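Long-range contact in p450 cytochrome, putative (Rippkaea orientalis, PDB 6Y01), which binds the molybdenum cofactor and probably serves as its carrier in this phototrophic bacterium: residues 16-21 and 45-50. Numbering follows the deposited sequence.
Sequences PIIGVM and EGWVLL
Ile17 pairs with Val48, Ile18 with Leu49 and Gly19 with Leu50 in parallel register. Four backbone hydrogen bonds, donated by the two strands in turn, hold the pair: Val48 N to Pro16 O, Ile18 N to Val48 O at 2.8 Å, Leu50 N to Ile18 O and Val20 N to Leu50 O. The tightest side-chain contact is Val20 CG2 on Leu49 CD1, at 3.5 Å, closer than usual for two carbons; on the same face Ile18 CG1 meets Trp47 CE3 obliquely at 3.8 Å. On the other face, Ile17 CG2, anti to its backbone N, meets Leu50 CB at 3.6 Å, whereas Met21 CE reaches Leu50 CD2 more loosely, at 4.0 Å. Pro16 and Gly46 mark the solvent-facing end, but the Trp47 indole between them is buried: Pro16 CB makes a CH-pi contact over one face, offset toward the rim, and Glu45 CB lies over the centre of the other. Gly46, at positive phi, closes helix 29-44 in a Schellman motif. The contact joins adjacent strands of the beta-alpha-beta unit 17-21, 29-44, 48-51 in the Rossmann-like parallel sheet: Ile42 of helix 29-44 packs over Ile18, Val20 and Leu49, helix 162-176 backs Trp47, and strands 111-115 and 73-77 flank the pair.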
ATOM      1  N   PRO D  16     -21.718 -10.618   6.859  1.00 27.05           N
ATOM      2  CA  PRO D  16     -20.558 -10.466   7.736  1.00 28.38           C
ATOM      3  C   PRO D  16     -19.316 -11.109   7.133  1.00 26.82           C
ATOM      4  O   PRO D  16     -19.403 -12.238   6.596  1.00 28.52           O
ATOM      5  CB  PRO D  16     -20.972 -11.180   9.023  1.00 30.35           C
ATOM      6  CG  PRO D  16     -22.492 -11.079   8.993  1.00 31.64           C
ATOM      7  CD  PRO D  16     -22.852 -11.236   7.537  1.00 30.58           C
ATOM      8  N   ILE D  17     -18.180 -10.423   7.232  1.00 27.27           N
ATOM      9  CA  ILE D  17     -16.862 -10.937   6.847  1.00 26.25           C
ATOM     10  C   ILE D  17     -16.051 -11.138   8.118  1.00 25.07           C
ATOM     11  O   ILE D  17     -15.878 -10.208   8.906  1.00 25.78           O
ATOM     12  CB  ILE D  17     -16.071 -10.012   5.935  1.00 31.59           C
ATOM     13  CG1 ILE D  17     -16.747  -9.820   4.610  1.00 33.85           C
ATOM     14  CG2 ILE D  17     -14.671 -10.570   5.735  1.00 33.10           C
ATOM     15  CD1 ILE D  17     -15.907  -8.963   3.629  1.00 38.98           C
ATOM     16  N   ILE D  18     -15.639 -12.372   8.362  1.00 23.92           N
ATOM     17  CA  ILE D  18     -14.869 -12.745   9.561  1.00 23.36           C
ATOM     18  C   ILE D  18     -13.464 -13.040   9.108  1.00 23.53           C
ATOM     19  O   ILE D  18     -13.254 -13.956   8.260  1.00 24.00           O
ATOM     20  CB  ILE D  18     -15.481 -13.948  10.276  1.00 24.47           C
ATOM     21  CG1 ILE D  18     -16.979 -13.752  10.523  1.00 27.07           C
ATOM     22  CG2 ILE D  18     -14.739 -14.229  11.561  1.00 26.18           C
ATOM     23  CD1 ILE D  18     -17.387 -12.516  11.221  1.00 28.23           C
ATOM     24  N   GLY D  19     -12.498 -12.266   9.624  1.00 23.33           N
ATOM     25  CA  GLY D  19     -11.105 -12.499   9.318  1.00 24.34           C
ATOM     26  C   GLY D  19     -10.518 -13.486  10.285  1.00 24.79           C
ATOM     27  O   GLY D  19     -10.613 -13.286  11.457  1.00 32.81           O
ATOM     28  N   VAL D  20      -9.921 -14.544   9.781  1.00 22.76           N
ATOM     29  CA  VAL D  20      -9.236 -15.540  10.613  1.00 23.61           C
ATOM     30  C   VAL D  20      -7.759 -15.447  10.305  1.00 23.98           C
ATOM     31  O   VAL D  20      -7.343 -15.713   9.171  1.00 24.59           O
ATOM     32  CB  VAL D  20      -9.773 -16.971  10.453  1.00 23.85           C
ATOM     33  CG1 VAL D  20      -8.941 -17.923  11.293  1.00 25.41           C
ATOM     34  CG2 VAL D  20     -11.235 -17.005  10.836  1.00 26.02           C
ATOM     35  N   MET D  21      -6.994 -15.049  11.316  1.00 24.93           N
ATOM     36  CA  MET D  21      -5.555 -14.871  11.240  1.00 25.33           C
ATOM     37  C   MET D  21      -4.937 -15.967  12.114  1.00 22.95           C
ATOM     38  O   MET D  21      -5.529 -16.402  13.102  1.00 27.03           O
ATOM     39  CB  MET D  21      -5.135 -13.468  11.813  1.00 28.61           C
ATOM     40  CG  MET D  21      -5.856 -12.285  11.218  1.00 37.03           C
ATOM     41  SD  MET D  21      -5.484 -11.926   9.431  1.00 42.67           S
ATOM     42  CE  MET D  21      -7.117 -12.120   8.722  1.00 41.88           C
ATOM     43  N   GLU D  45     -22.919 -20.316   9.245  1.00 31.80           N
ATOM     44  CA  GLU D  45     -23.724 -19.125   9.586  1.00 33.71           C
ATOM     45  C   GLU D  45     -24.089 -18.319   8.327  1.00 33.44           C
ATOM     46  O   GLU D  45     -24.840 -17.315   8.446  1.00 37.29           O
ATOM     47  CB  GLU D  45     -22.949 -18.223  10.555  1.00 32.06           C
ATOM     48  CG  GLU D  45     -22.729 -18.830  11.907  1.00 34.23           C
ATOM     49  CD  GLU D  45     -24.008 -19.101  12.681  1.00 37.81           C
ATOM     50  OE1 GLU D  45     -25.044 -18.401  12.439  1.00 37.15           O
ATOM     51  OE2 GLU D  45     -23.991 -20.037  13.509  1.00 40.06           O
ATOM     52  N   GLY D  46     -23.527 -18.659   7.176  1.00 32.54           N
ATOM     53  CA  GLY D  46     -23.698 -17.853   5.957  1.00 32.05           C
ATOM     54  C   GLY D  46     -22.782 -16.653   5.915  1.00 31.63           C
ATOM     55  O   GLY D  46     -23.029 -15.732   5.146  1.00 33.81           O
ATOM     56  N   TRP D  47     -21.742 -16.670   6.729  1.00 28.38           N
ATOM     57  CA  TRP D  47     -20.743 -15.575   6.780  1.00 26.70           C
ATOM     58  C   TRP D  47     -19.638 -15.839   5.778  1.00 26.93           C
ATOM     59  O   TRP D  47     -19.418 -16.975   5.366  1.00 28.11           O
ATOM     60  CB  TRP D  47     -20.209 -15.444   8.190  1.00 27.97           C
ATOM     61  CG  TRP D  47     -21.245 -15.129   9.216  1.00 29.09           C
ATOM     62  CD1 TRP D  47     -22.508 -14.659   9.028  1.00 31.67           C
ATOM     63  CD2 TRP D  47     -21.094 -15.289  10.625  1.00 29.83           C
ATOM     64  NE1 TRP D  47     -23.145 -14.489  10.234  1.00 32.87           N
ATOM     65  CE2 TRP D  47     -22.295 -14.874  11.227  1.00 30.06           C
ATOM     66  CE3 TRP D  47     -20.053 -15.758  11.434  1.00 28.76           C
ATOM     67  CZ2 TRP D  47     -22.509 -14.945  12.595  1.00 31.89           C
ATOM     68  CZ3 TRP D  47     -20.283 -15.848  12.785  1.00 31.05           C
ATOM     69  CH2 TRP D  47     -21.483 -15.418  13.359  1.00 31.66           C
ATOM     70  N   VAL D  48     -18.912 -14.780   5.431  1.00 25.19           N
ATOM     71  CA  VAL D  48     -17.778 -14.872   4.515  1.00 23.75           C
ATOM     72  C   VAL D  48     -16.508 -15.014   5.344  1.00 22.74           C
ATOM     73  O   VAL D  48     -16.352 -14.260   6.363  1.00 25.14           O
ATOM     74  CB  VAL D  48     -17.754 -13.659   3.603  1.00 24.37           C
ATOM     75  CG1 VAL D  48     -16.539 -13.679   2.705  1.00 24.97           C
ATOM     76  CG2 VAL D  48     -19.036 -13.593   2.792  1.00 28.00           C
ATOM     77  N   LEU D  49     -15.593 -15.866   4.928  1.00 22.42           N
ATOM     78  CA  LEU D  49     -14.290 -16.018   5.580  1.00 22.95           C
ATOM     79  C   LEU D  49     -13.268 -15.243   4.798  1.00 22.86           C
ATOM     80  O   LEU D  49     -13.174 -15.368   3.594  1.00 23.50           O
ATOM     81  CB  LEU D  49     -13.866 -17.482   5.598  1.00 24.11           C
ATOM     82  CG  LEU D  49     -12.450 -17.722   6.122  1.00 23.97           C
ATOM     83  CD1 LEU D  49     -12.378 -17.474   7.586  1.00 25.75           C
ATOM     84  CD2 LEU D  49     -12.022 -19.136   5.833  1.00 24.91           C
ATOM     85  N   LEU D  50     -12.499 -14.419   5.538  1.00 21.96           N
ATOM     86  CA  LEU D  50     -11.345 -13.693   4.964  1.00 21.75           C
ATOM     87  C   LEU D  50     -10.082 -14.159   5.641  1.00 20.21           C
ATOM     88  O   LEU D  50     -10.042 -14.264   6.868  1.00 22.99           O
ATOM     89  CB  LEU D  50     -11.539 -12.172   5.091  1.00 22.44           C
ATOM     90  CG  LEU D  50     -10.420 -11.348   4.465  1.00 23.01           C
ATOM     91  CD1 LEU D  50     -10.907  -9.945   4.165  1.00 28.69           C
ATOM     92  CD2 LEU D  50      -9.277 -11.133   5.485  1.00 25.35           C
TER